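Local atomic coordinates of RmpD (Hexulose-6-phosphate synthase) (Streptococcus mutans, PDB entry 3EXR), a protein that belongs to the HUMPS family of enzymes and folds as a closed barrel of eight parallel strands surrounded by helices. Residues Leu8-Asp13 with Asn29-Ile34; Val33-Thr38 with Ile60-Thr65. One frame throughout, in Å; residues are numbered along the deposited sequence.

Interaction 1: residues Leu8-Asp13 with Asn29-Ile34; sequences LQVALD and NEVDVI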
ATOM      1  N   LEU A   8       8.023  -0.805  22.480  1.00  9.86           N
ATOM      2  CA  LEU A   8       7.199   0.337  22.210  1.00  9.79           C
ATOM      3  C   LEU A   8       7.625   0.898  20.854  1.00  9.57           C
ATOM      4  O   LEU A   8       8.783   1.272  20.666  1.00 10.03           O
ATOM      5  CB  LEU A   8       7.383   1.416  23.276  1.00  9.89           C
ATOM      6  CG  LEU A   8       6.672   2.741  22.958  1.00 10.11           C
ATOM      7  CD1 LEU A   8       5.185   2.571  22.627  1.00 11.56           C
ATOM      8  CD2 LEU A   8       6.849   3.741  24.063  1.00 10.67           C
ATOM      9  N   GLN A   9       6.666   0.966  19.941  1.00  9.12           N
ATOM     10  CA  GLN A   9       6.865   1.506  18.598  1.00  8.65           C
ATOM     11  C   GLN A   9       6.008   2.741  18.428  1.00  9.18           C
ATOM     12  O   GLN A   9       4.864   2.756  18.867  1.00  9.28           O
ATOM     13  CB  GLN A   9       6.522   0.441  17.574  1.00  8.44           C
ATOM     14  CG  GLN A   9       6.477   0.901  16.155  1.00  8.00           C
ATOM     15  CD  GLN A   9       6.400  -0.280  15.177  1.00  9.30           C
ATOM     16  OE1 GLN A   9       6.942  -1.333  15.457  1.00  9.34           O
ATOM     17  NE2 GLN A   9       5.740  -0.093  14.052  1.00  8.14           N
ATOM     18  N   VAL A  10       6.557   3.760  17.762  1.00  9.44           N
ATOM     19  CA  VAL A  10       5.767   4.934  17.386  1.00  9.66           C
ATOM     20  C   VAL A  10       5.591   4.984  15.869  1.00  9.32           C
ATOM     21  O   VAL A  10       6.566   4.882  15.122  1.00  9.39           O
ATOM     22  CB  VAL A  10       6.383   6.284  17.886  1.00  9.67           C
ATOM     23  CG1 VAL A  10       7.772   6.538  17.282  1.00 11.86           C
ATOM     24  CG2 VAL A  10       5.476   7.438  17.560  1.00 10.84           C
ATOM     25  N   ALA A  11       4.336   5.068  15.453  1.00  8.74           N
ATOM     26  CA  ALA A  11       3.977   5.240  14.058  1.00  9.36           C
ATOM     27  C   ALA A  11       3.908   6.725  13.759  1.00  9.21           C
ATOM     28  O   ALA A  11       3.290   7.491  14.506  1.00  9.99           O
ATOM     29  CB  ALA A  11       2.602   4.598  13.795  1.00 10.36           C
ATOM     30  N   LEU A  12       4.509   7.114  12.637  1.00  8.49           N
ATOM     31  CA  LEU A  12       4.432   8.476  12.092  1.00  8.80           C
ATOM     32  C   LEU A  12       3.585   8.469  10.826  1.00  8.65           C
ATOM     33  O   LEU A  12       4.037   8.064   9.750  1.00  8.05           O
ATOM     34  CB  LEU A  12       5.820   9.035  11.808  1.00  9.46           C
ATOM     35  CG  LEU A  12       6.896   8.773  12.861  1.00  9.25           C
ATOM     36  CD1 LEU A  12       8.261   8.962  12.246  1.00 10.04           C
ATOM     37  CD2 LEU A  12       6.657   9.674  14.079  1.00 10.87           C
ATOM     38  N   ASP A  13       2.330   8.879  10.955  1.00  8.88           N
ATOM     39  CA  ASP A  13       1.364   8.796   9.860  1.00  9.73           C
ATOM     40  C   ASP A  13       0.990  10.163   9.293  1.00  9.68           C
ATOM     41  O   ASP A  13      -0.051  10.310   8.647  1.00 10.16           O
ATOM     42  CB  ASP A  13       0.105   8.030  10.286  1.00 10.33           C
ATOM     43  CG  ASP A  13       0.403   6.607  10.787  1.00 11.17           C
ATOM     44  OD1 ASP A  13       1.096   5.867  10.057  1.00 12.21           O
ATOM     45  OD2 ASP A  13      -0.050   6.190  11.899  1.00 14.99           O
ATOM     46  N   ASN A  29      14.006   8.941  21.666  1.00 16.26           N
ATOM     47  CA  ASN A  29      14.871   8.385  22.689  1.00 17.56           C
ATOM     48  C   ASN A  29      14.145   7.438  23.637  1.00 16.62           C
ATOM     49  O   ASN A  29      14.769   6.612  24.309  1.00 17.90           O
ATOM     50  CB  ASN A  29      15.529   9.515  23.477  1.00 18.71           C
ATOM     51  CG  ASN A  29      16.616  10.223  22.689  1.00 24.73           C
ATOM     52  OD1 ASN A  29      17.061   9.752  21.618  1.00 28.91           O
ATOM     53  ND2 ASN A  29      17.073  11.356  23.221  1.00 29.64           N
ATOM     54  N   GLU A  30      12.828   7.572  23.700  1.00 15.35           N
ATOM     55  CA  GLU A  30      12.027   6.818  24.651  1.00 14.47           C
ATOM     56  C   GLU A  30      11.393   5.559  24.086  1.00 14.02           C
ATOM     57  O   GLU A  30      10.837   4.762  24.839  1.00 14.37           O
ATOM     58  CB  GLU A  30      10.939   7.708  25.235  1.00 14.30           C
ATOM     59  CG  GLU A  30      11.458   8.981  25.897  1.00 15.58           C
ATOM     60  CD  GLU A  30      12.359   8.723  27.102  1.00 16.67           C
ATOM     61  OE1 GLU A  30      12.160   7.714  27.817  1.00 16.60           O
ATOM     62  OE2 GLU A  30      13.280   9.549  27.330  1.00 17.71           O
ATOM     63  N   VAL A  31      11.465   5.377  22.765  1.00 11.68           N
ATOM     64  CA  VAL A  31      10.830   4.236  22.109  1.00 11.46           C
ATOM     65  C   VAL A  31      11.877   3.271  21.605  1.00 10.79           C
ATOM     66  O   VAL A  31      13.060   3.614  21.527  1.00 11.99           O
ATOM     67  CB  VAL A  31       9.870   4.677  20.944  1.00 11.15           C
ATOM     68  CG1 VAL A  31       8.873   5.714  21.470  1.00 11.47           C
ATOM     69  CG2 VAL A  31      10.633   5.221  19.747  1.00 12.87           C
ATOM     70  N   ASP A  32      11.435   2.062  21.272  1.00 10.65           N
ATOM     71  CA  ASP A  32      12.311   1.012  20.750  1.00 10.44           C
ATOM     72  C   ASP A  32      12.311   0.965  19.224  1.00 10.83           C
ATOM     73  O   ASP A  32      13.277   0.500  18.611  1.00 11.18           O
ATOM     74  CB  ASP A  32      11.841  -0.339  21.290  1.00 11.20           C
ATOM     75  CG  ASP A  32      11.777  -0.351  22.781  1.00 12.29           C
ATOM     76  OD1 ASP A  32      12.850  -0.093  23.373  1.00 13.18           O
ATOM     77  OD2 ASP A  32      10.699  -0.583  23.370  1.00 13.05           O
ATOM     78  N   VAL A  33      11.191   1.361  18.633  1.00  9.98           N
ATOM     79  CA  VAL A  33      11.019   1.256  17.174  1.00  8.79           C
ATOM     80  C   VAL A  33      10.332   2.529  16.633  1.00  9.63           C
ATOM     81  O   VAL A  33       9.358   3.007  17.229  1.00  8.63           O
ATOM     82  CB  VAL A  33      10.120   0.041  16.793  1.00  9.24           C
ATOM     83  CG1 VAL A  33      10.073  -0.191  15.313  1.00  8.03           C
ATOM     84  CG2 VAL A  33      10.516  -1.240  17.544  1.00  7.52           C
ATOM     85  N   ILE A  34      10.849   3.071  15.532  1.00  9.11           N
ATOM     86  CA  ILE A  34      10.248   4.243  14.868  1.00  9.71           C
ATOM     87  C   ILE A  34       9.798   3.838  13.473  1.00  8.34           C
ATOM     88  O   ILE A  34      10.562   3.256  12.707  1.00  8.59           O
ATOM     89  CB  ILE A  34      11.241   5.432  14.775  1.00 10.18           C
ATOM     90  CG1 ILE A  34      11.710   5.824  16.169  1.00 11.84           C
ATOM     91  CG2 ILE A  34      10.576   6.630  14.117  1.00 10.93           C
ATOM     92  CD1 ILE A  34      12.893   6.675  16.190  1.00 13.11           C
TER
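Leu-8 and Asp-32 grip each other at both polar ends of the leucine backbone. The Leu-8 carbonyl O takes Asp-32 N at 2.8 Å, in the carbonyl plane, and Val-33 N at 3.2 Å, tilted from it. In return, the carboxylate of Asp-32 accepts from Leu-8 N through OD2 at 2.8 Å, an almost straight bond (173°) that uses the anti lone pair. With chi1 at -55° the Asp-32 carboxyl group lies beside its own backbone N, which brings OD2 within reach of Leu-8 N. Lys-213 pairs with the same OD2 from helix 205-220. These bonds close a parallel beta-alpha-beta crossover, strand 7-12, helix 17-27, strand 33-36, at the start of a TIM barrel. Further along, Val-10 N reaches Val-33 O at 2.9 Å. On the barrel's inner face, Gln-9 OE1 rests on Val-33 CG1 at 3.3 Å, while its NE2 binds Glu-35. Among the aliphatic side chains, Leu-8 CD2 meets Val-31 CG1 and Leu-12 CD1 meets Ile-34 CG2, both at 3.8 Å; Val-10 CG1 stands slightly further off, 4.0 Å from Val-31 CG2. The loose side is at Glu-30, which brings only its carbonyl O toward Leu-8 CD2; its carboxylate leads away to a salt bridge with Arg-210.

Interaction 2: residues Val33-Thr38 with Ile60-Thr65; sequences VIEAGT and IIVADT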
ATOM      1  N   VAL A  33      11.191   1.361  18.633  1.00  9.98           N
ATOM      2  CA  VAL A  33      11.019   1.256  17.174  1.00  8.79           C
ATOM      3  C   VAL A  33      10.332   2.529  16.633  1.00  9.63           C
ATOM      4  O   VAL A  33       9.358   3.007  17.229  1.00  8.63           O
ATOM      5  CB  VAL A  33      10.120   0.041  16.793  1.00  9.24           C
ATOM      6  CG1 VAL A  33      10.073  -0.191  15.313  1.00  8.03           C
ATOM      7  CG2 VAL A  33      10.516  -1.240  17.544  1.00  7.52           C
ATOM      8  N   ILE A  34      10.849   3.071  15.532  1.00  9.11           N
ATOM      9  CA  ILE A  34      10.248   4.243  14.868  1.00  9.71           C
ATOM     10  C   ILE A  34       9.798   3.838  13.473  1.00  8.34           C
ATOM     11  O   ILE A  34      10.562   3.256  12.707  1.00  8.59           O
ATOM     12  CB  ILE A  34      11.241   5.432  14.775  1.00 10.18           C
ATOM     13  CG1 ILE A  34      11.710   5.824  16.169  1.00 11.84           C
ATOM     14  CG2 ILE A  34      10.576   6.630  14.117  1.00 10.93           C
ATOM     15  CD1 ILE A  34      12.893   6.675  16.190  1.00 13.11           C
ATOM     16  N   GLU A  35       8.556   4.170  13.142  1.00  7.65           N
ATOM     17  CA  GLU A  35       7.918   3.704  11.903  1.00  7.67           C
ATOM     18  C   GLU A  35       7.500   4.887  11.025  1.00  7.49           C
ATOM     19  O   GLU A  35       6.755   5.765  11.452  1.00  7.62           O
ATOM     20  CB  GLU A  35       6.681   2.847  12.208  1.00  7.18           C
ATOM     21  CG  GLU A  35       5.835   2.517  10.983  1.00  8.23           C
ATOM     22  CD  GLU A  35       4.686   1.580  11.302  1.00  9.58           C
ATOM     23  OE1 GLU A  35       4.162   1.615  12.446  1.00  9.99           O
ATOM     24  OE2 GLU A  35       4.319   0.763  10.421  1.00 11.76           O
ATOM     25  N   ALA A  36       8.003   4.894   9.796  1.00  6.88           N
ATOM     26  CA  ALA A  36       7.520   5.796   8.765  1.00  7.86           C
ATOM     27  C   ALA A  36       6.246   5.204   8.185  1.00  7.61           C
ATOM     28  O   ALA A  36       6.299   4.202   7.437  1.00  7.24           O
ATOM     29  CB  ALA A  36       8.575   5.941   7.662  1.00  7.86           C
ATOM     30  N   GLY A  37       5.102   5.790   8.527  1.00  7.67           N
ATOM     31  CA  GLY A  37       3.827   5.218   8.142  1.00  8.28           C
ATOM     32  C   GLY A  37       3.491   5.394   6.671  1.00  7.31           C
ATOM     33  O   GLY A  37       4.019   6.285   6.009  1.00  7.96           O
ATOM     34  N   THR A  38       2.576   4.565   6.154  1.00  7.87           N
ATOM     35  CA  THR A  38       2.260   4.557   4.719  1.00  7.55           C
ATOM     36  C   THR A  38       1.754   5.916   4.248  1.00  7.78           C
ATOM     37  O   THR A  38       2.133   6.383   3.173  1.00  8.13           O
ATOM     38  CB  THR A  38       1.173   3.524   4.394  1.00  7.95           C
ATOM     39  OG1 THR A  38       1.419   2.306   5.112  1.00  8.69           O
ATOM     40  CG2 THR A  38       1.171   3.213   2.915  1.00  7.78           C
ATOM     41  N   ILE A  60      15.350   0.550  15.899  1.00 11.57           N
ATOM     42  CA  ILE A  60      14.726  -0.218  14.814  1.00 10.00           C
ATOM     43  C   ILE A  60      13.861   0.751  13.988  1.00  9.33           C
ATOM     44  O   ILE A  60      13.107   1.525  14.549  1.00  8.41           O
ATOM     45  CB  ILE A  60      13.869  -1.379  15.365  1.00 10.60           C
ATOM     46  CG1 ILE A  60      14.765  -2.410  16.069  1.00 11.35           C
ATOM     47  CG2 ILE A  60      13.098  -2.034  14.231  1.00 11.10           C
ATOM     48  CD1 ILE A  60      14.023  -3.411  16.977  1.00 14.32           C
ATOM     49  N   ILE A  61      13.995   0.724  12.657  1.00  9.01           N
ATOM     50  CA  ILE A  61      13.216   1.604  11.775  1.00  9.38           C
ATOM     51  C   ILE A  61      12.367   0.761  10.827  1.00  8.75           C
ATOM     52  O   ILE A  61      12.866  -0.164  10.195  1.00  8.06           O
ATOM     53  CB  ILE A  61      14.147   2.524  10.959  1.00  9.51           C
ATOM     54  CG1 ILE A  61      14.900   3.476  11.882  1.00 11.18           C
ATOM     55  CG2 ILE A  61      13.368   3.321   9.889  1.00  9.78           C
ATOM     56  CD1 ILE A  61      15.868   4.333  11.225  1.00 14.67           C
ATOM     57  N   VAL A  62      11.088   1.100  10.746  1.00  8.35           N
ATOM     58  CA  VAL A  62      10.106   0.407   9.930  1.00  8.24           C
ATOM     59  C   VAL A  62       9.723   1.322   8.768  1.00  8.35           C
ATOM     60  O   VAL A  62       9.422   2.499   8.984  1.00  8.62           O
ATOM     61  CB  VAL A  62       8.834   0.097  10.734  1.00  8.56           C
ATOM     62  CG1 VAL A  62       7.830  -0.685   9.888  1.00  9.42           C
ATOM     63  CG2 VAL A  62       9.174  -0.679  12.001  1.00  9.39           C
ATOM     64  N   ALA A  63       9.830   0.779   7.554  1.00  7.31           N
ATOM     65  CA  ALA A  63       9.263   1.428   6.355  1.00  7.56           C
ATOM     66  C   ALA A  63       7.906   0.750   6.116  1.00  7.56           C
ATOM     67  O   ALA A  63       7.831  -0.386   5.637  1.00  7.82           O
ATOM     68  CB  ALA A  63      10.178   1.253   5.165  1.00  8.26           C
ATOM     69  N   ASP A  64       6.828   1.471   6.412  1.00  7.24           N
ATOM     70  CA  ASP A  64       5.481   0.905   6.342  1.00  7.72           C
ATOM     71  C   ASP A  64       4.933   1.114   4.935  1.00  7.38           C
ATOM     72  O   ASP A  64       4.069   1.939   4.726  1.00  7.96           O
ATOM     73  CB  ASP A  64       4.621   1.560   7.418  1.00  8.33           C
ATOM     74  CG  ASP A  64       3.191   1.077   7.447  1.00  9.52           C
ATOM     75  OD1 ASP A  64       2.861  -0.022   6.978  1.00  9.41           O
ATOM     76  OD2 ASP A  64       2.328   1.820   7.971  1.00 11.76           O
ATOM     77  N   THR A  65       5.439   0.337   3.979  1.00  7.19           N
ATOM     78  CA  THR A  65       5.010   0.497   2.589  1.00  7.66           C
ATOM     79  C   THR A  65       3.742  -0.285   2.238  1.00  8.05           C
ATOM     80  O   THR A  65       3.139  -0.049   1.199  1.00  8.79           O
ATOM     81  CB  THR A  65       6.088   0.032   1.605  1.00  7.66           C
ATOM     82  OG1 THR A  65       6.397  -1.339   1.861  1.00 10.27           O
ATOM     83  CG2 THR A  65       7.366   0.794   1.805  1.00  8.60           C
TER
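Thr-38 meets Asp-64 just past the end of strand 33-36, toward the C-terminal end of strand 60-67. The threonine hydroxyl OG1 donates to the backbone O of Asp-64 at 2.7 Å from above the carbonyl plane, and Thr-38 N adds a weak bond to Asp-64 OD2. The Asp-64 carboxyl group, anti to its backbone N (chi1 179°), also lies near Glu-35, whose extended chain lays OE2 3.1 Å from Asp-64 CB. The two carboxylates do not bond: Glu-35 OE2 and Asp-64 OD2 stand 3.3 Å apart, with their planes turned 46° from each other. Second-shell groups take up the polar ends. Lys-66 pairs with Asp-64 OD2 and also bonds Thr-38 OG1, Thr-87 bonds Asp-64 OD1, and Glu-35 OE1 has Gln-9 as its partner.

Toward the N-terminal ends of the strands runs a regular parallel ladder, from Ile-34 N to Ile-60 O (2.9 Å) through to Asp-64 N on Ala-36 O (3.0 Å). On the inner face Val-33 CG1 presses against Val-62 CG2 at 3.5 Å, tighter than usual van der Waals contact. Around the pair, Trp-85 of strand 85-89 touches Val-33, Ile-60 and Val-62. On the outer face helix 47-55 packs over Ala-36 and Ile-61. Gly-37 serves as N-cap of helix 38-44, and Thr-65 touches Leu-42 of the second subunit.

In the fold
Interactions 1 and 2 show how a parallel barrel is built strand by strand: each uses strand 33-36, once toward strand 7-12 and once toward strand 60-67, and they share Val-33 and Ile-34. Their centres lie about 9 Å apart. Two probable hydrogen bonds tie them directly. One links Leu-12 O to Gly-37 N at 2.8 Å, carrying the ladder to the helix N-cap. The other joins Gln-9 NE2 to Glu-35 OE1, also 2.8 Å, between neighbouring strands on the inner face. In TIM barrels the active site lies at the C-terminal ends of the strands; the polar cluster of interaction 2 sits there, whereas the Leu-8 to Asp-32 grip of interaction 1 belongs to the N-terminal end.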